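Local coordinates for putative endoribonuclease (Klebsiella pneumoniae, PDB 3LYB), which is a putative endoribonuclease of the L-PSP (YjgF-like) family, its precise substrate unsettled, which assembles from several identical subunits, at residues 91-97 against 118-124; 98-104 against 125-131; 66-70 against 109-113. All coordinates share one frame; numbering follows the deposited sequence.

Contact 1. Residues 91-97 against 118-124; sequences MSDVIKL and YPDQPPV
Tyr-118 lays its ring between Met-91 CG, which sits over one face at 4.2 Å from the ring centroid, and CD of Pro-123 from its own segment, which lies over the centre of the opposite face. Met-91, present as selenomethionine, crosses the ring at about a right angle. The bend in its chain (chi2 62°) brings the selenium obliquely to the ring as a Met-aromatic contact and carries CE to 3.5 Å from Tyr-118 CE2. Val-94 rests CB and CG1 against the phenol oxygen, while Leu-97 meets the ring from the opposite direction and sets its CG 3.9 Å from Pro-123 CG. From here the loop after helix 107-115 enters strand 124-129, closing a beta-alpha-beta crossover in which this strand runs parallel to 94-101. Val-124 starts the pairing by straddling Lys-96: its N gives a bent bond to Ile-95 O (2.8 Å, 135° at the hydrogen), and its O accepts a straighter one from Leu-97 N (2.9 Å, 162°). Ile-95 and Lys-96 together face Thr-146 on strand 141-148, a classic beta bulge. Lys-96 CG lies 3.9 Å from Val-124 CG1, and its NZ reaches on to a salt bridge with Glu-144 of a second subunit.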
loop_
_atom_site.group_PDB
_atom_site.type_symbol
_atom_site.label_atom_id
_atom_site.label_comp_id
_atom_site.label_asym_id
_atom_site.label_seq_id
_atom_site.Cartn_x
_atom_site.Cartn_y
_atom_site.Cartn_z
HETATM N N MSE B 91 -43.621 -6.777 -4.166
HETATM C CA MSE B 91 -42.254 -6.895 -4.679
HETATM C C MSE B 91 -42.171 -6.786 -6.196
HETATM O O MSE B 91 -41.183 -6.285 -6.726
HETATM C CB MSE B 91 -41.565 -8.175 -4.194
HETATM C CG MSE B 91 -40.024 -8.104 -4.194
HETATM SE SE MSE B 91 -39.249 -6.718 -2.995
HETATM C CE MSE B 91 -37.377 -6.761 -3.546
ATOM N N SER B 92 -43.204 -7.221 -6.904
ATOM C CA SER B 92 -43.156 -7.219 -8.370
ATOM C C SER B 92 -43.422 -5.859 -9.035
ATOM O O SER B 92 -43.358 -5.760 -10.251
ATOM C CB SER B 92 -44.084 -8.294 -8.927
ATOM O OG SER B 92 -45.194 -8.483 -8.060
ATOM N N ASP B 93 -43.715 -4.824 -8.245
ATOM C CA ASP B 93 -43.853 -3.446 -8.751
ATOM C C ASP B 93 -42.547 -2.664 -8.600
ATOM O O ASP B 93 -42.418 -1.541 -9.094
ATOM C CB ASP B 93 -44.974 -2.669 -8.029
ATOM C CG ASP B 93 -46.306 -3.437 -7.960
ATOM O OD1 ASP B 93 -46.798 -3.908 -9.010
ATOM O OD2 ASP B 93 -46.864 -3.562 -6.841
ATOM N N VAL B 94 -41.587 -3.244 -7.887
ATOM C CA VAL B 94 -40.244 -2.690 -7.830
ATOM C C VAL B 94 -39.526 -3.050 -9.114
ATOM O O VAL B 94 -38.995 -4.152 -9.214
ATOM C CB VAL B 94 -39.440 -3.302 -6.684
ATOM C CG1 VAL B 94 -38.102 -2.605 -6.560
ATOM C CG2 VAL B 94 -40.221 -3.224 -5.360
ATOM N N ILE B 95 -39.512 -2.141 -10.087
ATOM C CA ILE B 95 -38.945 -2.442 -11.408
ATOM C C ILE B 95 -37.438 -2.154 -11.594
ATOM O O ILE B 95 -36.798 -2.712 -12.498
ATOM C CB ILE B 95 -39.698 -1.709 -12.550
ATOM C CG1 ILE B 95 -39.733 -0.212 -12.267
ATOM C CG2 ILE B 95 -41.108 -2.287 -12.734
ATOM C CD1 ILE B 95 -39.287 0.613 -13.411
ATOM N N LYS B 96 -36.880 -1.276 -10.767
ATOM C CA LYS B 96 -35.478 -0.893 -10.898
ATOM C C LYS B 96 -34.791 -1.077 -9.562
ATOM O O LYS B 96 -35.308 -0.673 -8.516
ATOM C CB LYS B 96 -35.381 0.567 -11.357
ATOM C CG LYS B 96 -34.011 1.059 -11.814
ATOM C CD LYS B 96 -33.929 2.573 -11.589
ATOM C CE LYS B 96 -33.106 3.305 -12.633
ATOM N NZ LYS B 96 -31.705 2.854 -12.606
ATOM N N LEU B 97 -33.637 -1.721 -9.590
ATOM C CA LEU B 97 -32.763 -1.739 -8.406
ATOM C C LEU B 97 -31.379 -1.216 -8.752
ATOM O O LEU B 97 -30.799 -1.600 -9.782
ATOM C CB LEU B 97 -32.645 -3.144 -7.822
ATOM C CG LEU B 97 -33.890 -3.818 -7.247
ATOM C CD1 LEU B 97 -33.429 -5.112 -6.658
ATOM C CD2 LEU B 97 -34.629 -2.991 -6.201
ATOM N N TYR B 118 -37.775 -12.308 -6.139
ATOM C CA TYR B 118 -38.244 -12.242 -7.498
ATOM C C TYR B 118 -38.134 -13.648 -8.062
ATOM O O TYR B 118 -37.180 -13.950 -8.817
ATOM C CB TYR B 118 -37.375 -11.301 -8.312
ATOM C CG TYR B 118 -37.435 -9.868 -7.874
ATOM C CD1 TYR B 118 -38.484 -9.038 -8.280
ATOM C CD2 TYR B 118 -36.440 -9.332 -7.063
ATOM C CE1 TYR B 118 -38.542 -7.720 -7.892
ATOM C CE2 TYR B 118 -36.492 -8.005 -6.662
ATOM C CZ TYR B 118 -37.543 -7.207 -7.082
ATOM O OH TYR B 118 -37.597 -5.896 -6.692
ATOM N N PRO B 119 -39.093 -14.527 -7.684
ATOM C CA PRO B 119 -39.057 -15.903 -8.173
ATOM C C PRO B 119 -39.469 -15.912 -9.646
ATOM O O PRO B 119 -38.843 -16.612 -10.465
ATOM C CB PRO B 119 -40.079 -16.618 -7.291
ATOM C CG PRO B 119 -41.083 -15.539 -6.890
ATOM C CD PRO B 119 -40.358 -14.207 -6.980
ATOM N N ASP B 120 -40.481 -15.100 -9.973
ATOM C CA ASP B 120 -40.914 -14.915 -11.352
ATOM C C ASP B 120 -39.913 -14.050 -12.140
ATOM O O ASP B 120 -38.757 -14.471 -12.302
ATOM C CB ASP B 120 -42.371 -14.412 -11.414
ATOM C CG ASP B 120 -43.398 -15.538 -11.144
ATOM O OD1 ASP B 120 -43.030 -16.744 -11.188
ATOM O OD2 ASP B 120 -44.582 -15.216 -10.894
ATOM N N GLN B 121 -40.332 -12.872 -12.620
ATOM C CA GLN B 121 -39.459 -12.029 -13.486
ATOM C C GLN B 121 -38.662 -10.896 -12.744
ATOM O O GLN B 121 -39.254 -9.883 -12.299
ATOM C CB GLN B 121 -40.243 -11.486 -14.712
ATOM C CG GLN B 121 -40.844 -10.036 -14.594
ATOM C CD GLN B 121 -42.160 -9.934 -13.787
ATOM O OE1 GLN B 121 -42.856 -8.917 -13.862
ATOM N NE2 GLN B 121 -42.496 -10.979 -13.025
ATOM N N PRO B 122 -37.316 -11.059 -12.632
ATOM C CA PRO B 122 -36.415 -10.121 -11.907
ATOM C C PRO B 122 -36.538 -8.639 -12.363
ATOM O O PRO B 122 -37.114 -8.373 -13.421
ATOM C CB PRO B 122 -35.009 -10.673 -12.219
ATOM C CG PRO B 122 -35.190 -11.528 -13.464
ATOM C CD PRO B 122 -36.558 -12.135 -13.304
ATOM N N PRO B 123 -36.002 -7.674 -11.581
ATOM C CA PRO B 123 -36.098 -6.287 -12.037
ATOM C C PRO B 123 -34.918 -5.829 -12.906
ATOM O O PRO B 123 -33.947 -6.573 -13.084
ATOM C CB PRO B 123 -36.137 -5.485 -10.724
ATOM C CG PRO B 123 -35.501 -6.368 -9.693
ATOM C CD PRO B 123 -35.320 -7.763 -10.279
ATOM N N VAL B 124 -35.036 -4.625 -13.464
ATOM C CA VAL B 124 -33.896 -3.921 -14.046
ATOM C C VAL B 124 -32.840 -3.704 -12.967
ATOM O O VAL B 124 -33.169 -3.539 -11.784
ATOM C CB VAL B 124 -34.352 -2.614 -14.741
ATOM C CG1 VAL B 124 -33.296 -1.528 -14.710
ATOM C CG2 VAL B 124 -34.768 -2.931 -16.184
#

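Contact 2. Residues 98-104 against 125-131; sequences VQYFRNL and STVVQVS
Tyr-100 and Val-128 stand side by side and point the same way, CD1 of the ring 3.6 Å from Val-128 CG2, as bridge partners on the two parallel strands of a beta-alpha-beta unit (strand 94-101, helix 107-115, strand 124-129). Val-130 slants in against the same ring atom with CG1. Val-98 and Thr-126 share this face, and Thr-126 OG1 is hydrogen-bonded to Glu-144 of a second subunit. The other face, with Gln-99, Phe-101 and Val-127, looks to helix 107-115. There Val-127 CG1 is wedged between Phe-101 CE1 and Leu-104 CD2, while Val-128 O lies in plane at the edge of the Phe-101 ring. Four backbone bonds tie the strands from Gln-99 to Val-130; the one from Phe-101 N to Val-128 O (2.8 Å) is nearly straight at 171°.

Gln-99 doubles back toward the neighbouring strand, its chain bent at chi2 (132°), and both bonds of its amide nitrogen lie in the amide plane. NE2 gives one to Ser-125 OG at 2.9 Å and one to Thr-126 O at 3.0 Å. Thr-126 O thus takes two donors from opposite faces of its carbonyl plane, Gln-99 N being the second. Gln-99 OE1 faces the Tyr-110 hydroxyl, implausibly close in the model; the two NE2 bonds hold the amide's rotation.

Beyond the strand ends, Arg-102 lays NE 2.9 Å from Ser-131 O, which sits at the edge of the guanidinium and in its plane. Gln-129, extended beyond CG, reaches the turn that follows strand 94-101, where its OE1 takes the Leu-104 N-H at 2.7 Å from above the amide plane.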
loop_
_atom_site.group_PDB
_atom_site.type_symbol
_atom_site.label_atom_id
_atom_site.label_comp_id
_atom_site.label_asym_id
_atom_site.label_seq_id
_atom_site.Cartn_x
_atom_site.Cartn_y
_atom_site.Cartn_z
ATOM N N VAL B 98 -30.856 -0.331 -7.907
ATOM C CA VAL B 98 -29.429 0.011 -7.974
ATOM C C VAL B 98 -28.741 -0.609 -6.746
ATOM O O VAL B 98 -29.094 -0.300 -5.608
ATOM C CB VAL B 98 -29.143 1.541 -8.150
ATOM C CG1 VAL B 98 -27.662 1.780 -8.287
ATOM C CG2 VAL B 98 -29.839 2.085 -9.379
ATOM N N GLN B 99 -27.792 -1.508 -6.997
ATOM C CA GLN B 99 -27.132 -2.245 -5.928
ATOM C C GLN B 99 -25.641 -1.936 -5.807
ATOM O O GLN B 99 -24.879 -2.117 -6.749
ATOM C CB GLN B 99 -27.343 -3.736 -6.138
ATOM C CG GLN B 99 -28.819 -4.158 -6.053
ATOM C CD GLN B 99 -29.220 -5.045 -7.205
ATOM O OE1 GLN B 99 -29.905 -6.030 -7.013
ATOM N NE2 GLN B 99 -28.801 -4.691 -8.420
ATOM N N TYR B 100 -25.243 -1.498 -4.616
ATOM C CA TYR B 100 -23.900 -1.038 -4.316
ATOM C C TYR B 100 -23.186 -2.000 -3.376
ATOM O O TYR B 100 -23.671 -2.283 -2.288
ATOM C CB TYR B 100 -24.004 0.318 -3.632
ATOM C CG TYR B 100 -24.640 1.420 -4.459
ATOM C CD1 TYR B 100 -23.913 2.065 -5.454
ATOM C CD2 TYR B 100 -25.956 1.833 -4.223
ATOM C CE1 TYR B 100 -24.465 3.075 -6.208
ATOM C CE2 TYR B 100 -26.532 2.862 -4.973
ATOM C CZ TYR B 100 -25.766 3.489 -5.960
ATOM O OH TYR B 100 -26.289 4.512 -6.730
ATOM N N PHE B 101 -22.022 -2.482 -3.791
ATOM C CA PHE B 101 -21.241 -3.418 -2.989
ATOM C C PHE B 101 -19.903 -2.852 -2.602
ATOM O O PHE B 101 -19.285 -2.118 -3.377
ATOM C CB PHE B 101 -20.913 -4.672 -3.793
ATOM C CG PHE B 101 -22.085 -5.530 -4.120
ATOM C CD1 PHE B 101 -23.000 -5.147 -5.099
ATOM C CD2 PHE B 101 -22.255 -6.760 -3.473
ATOM C CE1 PHE B 101 -24.076 -5.977 -5.422
ATOM C CE2 PHE B 101 -23.333 -7.595 -3.794
ATOM C CZ PHE B 101 -24.248 -7.196 -4.775
ATOM N N ARG B 102 -19.428 -3.244 -1.431
ATOM C CA ARG B 102 -18.030 -3.062 -1.075
ATOM C C ARG B 102 -17.140 -4.070 -1.787
ATOM O O ARG B 102 -15.955 -3.840 -1.953
ATOM C CB ARG B 102 -17.843 -3.194 0.443
ATOM C CG ARG B 102 -18.221 -1.913 1.154
ATOM C CD ARG B 102 -17.595 -1.748 2.492
ATOM N NE ARG B 102 -16.208 -1.363 2.383
ATOM C CZ ARG B 102 -15.208 -1.926 3.057
ATOM N NH1 ARG B 102 -15.439 -2.900 3.930
ATOM N NH2 ARG B 102 -13.968 -1.479 2.881
ATOM N N ASN B 103 -17.711 -5.198 -2.190
ATOM C CA ASN B 103 -16.932 -6.298 -2.758
ATOM C C ASN B 103 -17.772 -7.190 -3.666
ATOM O O ASN B 103 -18.561 -8.005 -3.178
ATOM C CB ASN B 103 -16.349 -7.150 -1.633
ATOM C CG ASN B 103 -15.339 -8.145 -2.130
ATOM O OD1 ASN B 103 -15.427 -8.668 -3.245
ATOM N ND2 ASN B 103 -14.355 -8.402 -1.313
ATOM N N LEU B 104 -17.585 -7.063 -4.974
ATOM C CA LEU B 104 -18.395 -7.854 -5.901
ATOM C C LEU B 104 -18.192 -9.381 -5.801
ATOM O O LEU B 104 -18.963 -10.151 -6.392
ATOM C CB LEU B 104 -18.253 -7.368 -7.350
ATOM C CG LEU B 104 -18.943 -6.034 -7.651
ATOM C CD1 LEU B 104 -18.701 -5.581 -9.085
ATOM C CD2 LEU B 104 -20.439 -6.077 -7.373
ATOM N N SER B 125 -31.572 -3.743 -13.364
ATOM C CA SER B 125 -30.499 -3.925 -12.379
ATOM C C SER B 125 -29.165 -3.242 -12.711
ATOM O O SER B 125 -28.607 -3.380 -13.799
ATOM C CB SER B 125 -30.299 -5.427 -12.127
ATOM O OG SER B 125 -29.344 -5.687 -11.138
ATOM N N THR B 126 -28.680 -2.488 -11.747
ATOM C CA THR B 126 -27.336 -1.972 -11.789
ATOM C C THR B 126 -26.578 -2.472 -10.564
ATOM O O THR B 126 -27.101 -2.477 -9.440
ATOM C CB THR B 126 -27.323 -0.434 -11.845
ATOM O OG1 THR B 126 -27.961 -0.022 -13.045
ATOM C CG2 THR B 126 -25.899 0.111 -11.840
ATOM N N VAL B 127 -25.344 -2.886 -10.792
ATOM C CA VAL B 127 -24.520 -3.482 -9.755
ATOM C C VAL B 127 -23.128 -2.894 -9.867
ATOM O O VAL B 127 -22.445 -3.117 -10.869
ATOM C CB VAL B 127 -24.404 -4.996 -9.963
ATOM C CG1 VAL B 127 -23.570 -5.594 -8.883
ATOM C CG2 VAL B 127 -25.779 -5.662 -10.020
ATOM N N VAL B 128 -22.701 -2.146 -8.851
ATOM C CA VAL B 128 -21.326 -1.634 -8.814
ATOM C C VAL B 128 -20.627 -1.822 -7.466
ATOM O O VAL B 128 -21.262 -1.822 -6.403
ATOM C CB VAL B 128 -21.242 -0.147 -9.196
ATOM C CG1 VAL B 128 -21.663 0.049 -10.654
ATOM C CG2 VAL B 128 -22.037 0.742 -8.199
ATOM N N GLN B 129 -19.300 -1.958 -7.531
ATOM C CA GLN B 129 -18.472 -1.983 -6.337
ATOM C C GLN B 129 -18.008 -0.573 -6.026
ATOM O O GLN B 129 -17.257 0.050 -6.803
ATOM C CB GLN B 129 -17.273 -2.913 -6.495
ATOM C CG GLN B 129 -16.435 -3.014 -5.225
ATOM C CD GLN B 129 -15.387 -4.125 -5.262
ATOM O OE1 GLN B 129 -15.656 -5.260 -5.665
ATOM N NE2 GLN B 129 -14.199 -3.801 -4.828
ATOM N N VAL B 130 -18.443 -0.079 -4.877
ATOM C CA VAL B 130 -17.984 1.219 -4.389
ATOM C C VAL B 130 -17.081 1.017 -3.173
ATOM O O VAL B 130 -16.863 -0.104 -2.763
ATOM C CB VAL B 130 -19.181 2.156 -4.102
ATOM C CG1 VAL B 130 -20.108 2.238 -5.353
ATOM C CG2 VAL B 130 -19.945 1.688 -2.889
ATOM N N SER B 131 -16.559 2.095 -2.599
ATOM C CA SER B 131 -15.641 1.980 -1.472
ATOM C C SER B 131 -16.390 1.756 -0.188
ATOM O O SER B 131 -16.023 0.905 0.597
ATOM C CB SER B 131 -14.773 3.224 -1.314
ATOM O OG SER B 131 -14.179 3.611 -2.547
#

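Contact 3. Residues 66-70 against 109-113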
loop_
_atom_site.group_PDB
_atom_site.type_symbol
_atom_site.label_atom_id
_atom_site.label_comp_id
_atom_site.label_asym_id
_atom_site.label_seq_id
_atom_site.Cartn_x
_atom_site.Cartn_y
_atom_site.Cartn_z
ATOM N N GLN B 66 -20.132 -16.659 5.200
ATOM C CA GLN B 66 -21.299 -16.314 4.366
ATOM C C GLN B 66 -22.391 -15.533 5.094
ATOM O O GLN B 66 -23.154 -14.772 4.483
ATOM C CB GLN B 66 -21.880 -17.548 3.653
ATOM C CG GLN B 66 -22.290 -18.703 4.551
ATOM C CD GLN B 66 -23.231 -19.702 3.859
ATOM O OE1 GLN B 66 -23.476 -19.638 2.648
ATOM N NE2 GLN B 66 -23.776 -20.613 4.645
ATOM N N GLY B 67 -22.440 -15.702 6.408
ATOM C CA GLY B 67 -23.464 -15.079 7.242
ATOM C C GLY B 67 -23.681 -13.604 7.014
ATOM O O GLY B 67 -24.830 -13.166 6.863
ATOM N N PRO B 68 -22.594 -12.808 6.995
ATOM C CA PRO B 68 -22.853 -11.357 6.999
ATOM C C PRO B 68 -23.466 -10.799 5.705
ATOM O O PRO B 68 -24.415 -9.988 5.761
ATOM C CB PRO B 68 -21.478 -10.762 7.304
ATOM C CG PRO B 68 -20.780 -11.880 8.080
ATOM C CD PRO B 68 -21.194 -13.112 7.346
ATOM N N ILE B 69 -22.963 -11.235 4.554
ATOM C CA ILE B 69 -23.514 -10.775 3.284
ATOM C C ILE B 69 -24.957 -11.286 3.072
ATOM O O ILE B 69 -25.812 -10.538 2.565
ATOM C CB ILE B 69 -22.578 -11.107 2.097
ATOM C CG1 ILE B 69 -23.109 -10.565 0.773
ATOM C CG2 ILE B 69 -22.382 -12.575 1.975
ATOM C CD1 ILE B 69 -23.558 -9.110 0.798
ATOM N N LEU B 70 -25.221 -12.541 3.464
ATOM C CA LEU B 70 -26.546 -13.144 3.298
ATOM C C LEU B 70 -27.532 -12.404 4.183
ATOM O O LEU B 70 -28.553 -11.906 3.717
ATOM C CB LEU B 70 -26.512 -14.644 3.624
ATOM C CG LEU B 70 -25.776 -15.564 2.627
ATOM C CD1 LEU B 70 -25.624 -16.991 3.178
ATOM C CD2 LEU B 70 -26.433 -15.575 1.243
ATOM N N TYR B 109 -23.718 -14.415 -3.482
ATOM C CA TYR B 109 -24.533 -14.484 -2.269
ATOM C C TYR B 109 -25.768 -13.610 -2.393
ATOM O O TYR B 109 -26.883 -14.041 -2.081
ATOM C CB TYR B 109 -23.743 -14.043 -1.039
ATOM C CG TYR B 109 -22.612 -14.950 -0.692
ATOM C CD1 TYR B 109 -21.296 -14.591 -0.979
ATOM C CD2 TYR B 109 -22.844 -16.167 -0.082
ATOM C CE1 TYR B 109 -20.230 -15.424 -0.647
ATOM C CE2 TYR B 109 -21.786 -17.012 0.252
ATOM C CZ TYR B 109 -20.483 -16.632 -0.029
ATOM O OH TYR B 109 -19.449 -17.463 0.307
ATOM N N TYR B 110 -25.572 -12.381 -2.831
ATOM C CA TYR B 110 -26.679 -11.466 -2.971
ATOM C C TYR B 110 -27.723 -11.991 -3.990
ATOM O O TYR B 110 -28.937 -11.949 -3.757
ATOM C CB TYR B 110 -26.150 -10.088 -3.399
ATOM C CG TYR B 110 -27.256 -9.161 -3.760
ATOM C CD1 TYR B 110 -27.963 -8.475 -2.764
ATOM C CD2 TYR B 110 -27.639 -9.002 -5.094
ATOM C CE1 TYR B 110 -29.019 -7.633 -3.083
ATOM C CE2 TYR B 110 -28.684 -8.157 -5.431
ATOM C CZ TYR B 110 -29.368 -7.490 -4.423
ATOM O OH TYR B 110 -30.382 -6.661 -4.762
ATOM N N SER B 111 -27.211 -12.470 -5.121
ATOM C CA SER B 111 -28.001 -13.050 -6.189
ATOM C C SER B 111 -28.853 -14.233 -5.704
ATOM O O SER B 111 -29.989 -14.356 -6.103
ATOM C CB SER B 111 -27.080 -13.476 -7.335
ATOM O OG SER B 111 -27.809 -14.142 -8.345
ATOM N N ARG B 112 -28.301 -15.093 -4.849
ATOM C CA ARG B 112 -29.088 -16.173 -4.257
ATOM C C ARG B 112 -30.308 -15.542 -3.579
ATOM O O ARG B 112 -31.453 -15.888 -3.890
ATOM C CB ARG B 112 -28.246 -17.006 -3.265
ATOM C CG ARG B 112 -29.057 -17.881 -2.282
ATOM C CD ARG B 112 -28.173 -18.578 -1.213
ATOM N NE ARG B 112 -27.133 -19.429 -1.803
ATOM C CZ ARG B 112 -26.037 -19.871 -1.180
ATOM N NH1 ARG B 112 -25.792 -19.581 0.086
ATOM N NH2 ARG B 112 -25.181 -20.628 -1.836
ATOM N N VAL B 113 -30.048 -14.582 -2.697
ATOM C CA VAL B 113 -31.099 -13.923 -1.933
ATOM C C VAL B 113 -32.120 -13.201 -2.813
ATOM O O VAL B 113 -33.329 -13.266 -2.553
ATOM C CB VAL B 113 -30.501 -12.958 -0.900
ATOM C CG1 VAL B 113 -31.576 -12.346 -0.026
ATOM C CG2 VAL B 113 -29.502 -13.698 -0.039
#
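Arg-112 NH1 has two acceptors: the backbone O of Leu-54 and, weakly, Gln-66 OE1 at 3.5 Å, with 142° at the hydrogen. OE1 lies at the edge of the guanidinium, in its plane, yet the Gln-66 amide stands almost upright to that plane, 86° away. The other end of the amide is held as well, since NE2 bonds to Asp-63 and to the backbone O of Gly-55.

Next to this polar pair, helices 60-85 and 107-115 meet through Tyr-109, which is directed at the first helix. Gln-66 CB approaches the ring obliquely, 3.4 Å from CE2 of Tyr-109. Ile-69 crosses it at about a right angle and brings CG2 within 3.6 Å of Tyr-109 CG. Leu-70 comes in at the ring edge, its CD2 3.8 Å from Tyr-109 CB and also 3.8 Å from Val-113 CG2, so one methyl fills the step between successive turns of the opposing helix. The axes of the two short segments approach to 9.8 Å and cross at -52°, consistent with ridges-into-grooves packing in which residues four apart, Gln-66 with Leu-70 and Tyr-109 with Val-113, form the ridges. Helix 60-85 is kinked here at Pro-68, which has no N-H to give to the preceding turn.

The chemistry is therefore mostly apolar, and the weak Gln-66 bond adds little to it; Leu-54 O is the stronger partner of Arg-112 NH1. Arg-112 NH2 lies close to NH2 of Arg-112 of another subunit, where like charges would be expected to repel unless something screens them.

How the contacts relate
Contact 1 holds the start of the parallel pair 94-101 and 124-129, with the loop leading into it; contact 2 continues the pair and the turns beyond it. Their centres are 18 Å apart; Leu-97 O and Thr-126 N probably hydrogen-bond between them. Contact 3 belongs to the helical layer on one side of that sheet, its centre 18 Å from contact 1 and 14 Å from contact 2. In chain order, helix 60-85 leads to strand 94-101, helix 107-115 and strand 124-129, so the segments of the three contacts interleave. Tyr-110 packs on both Leu-97 and Phe-101 and ties the layers together. Contacts 1 and 2 both touch the second subunit, so the sheet also serves assembly.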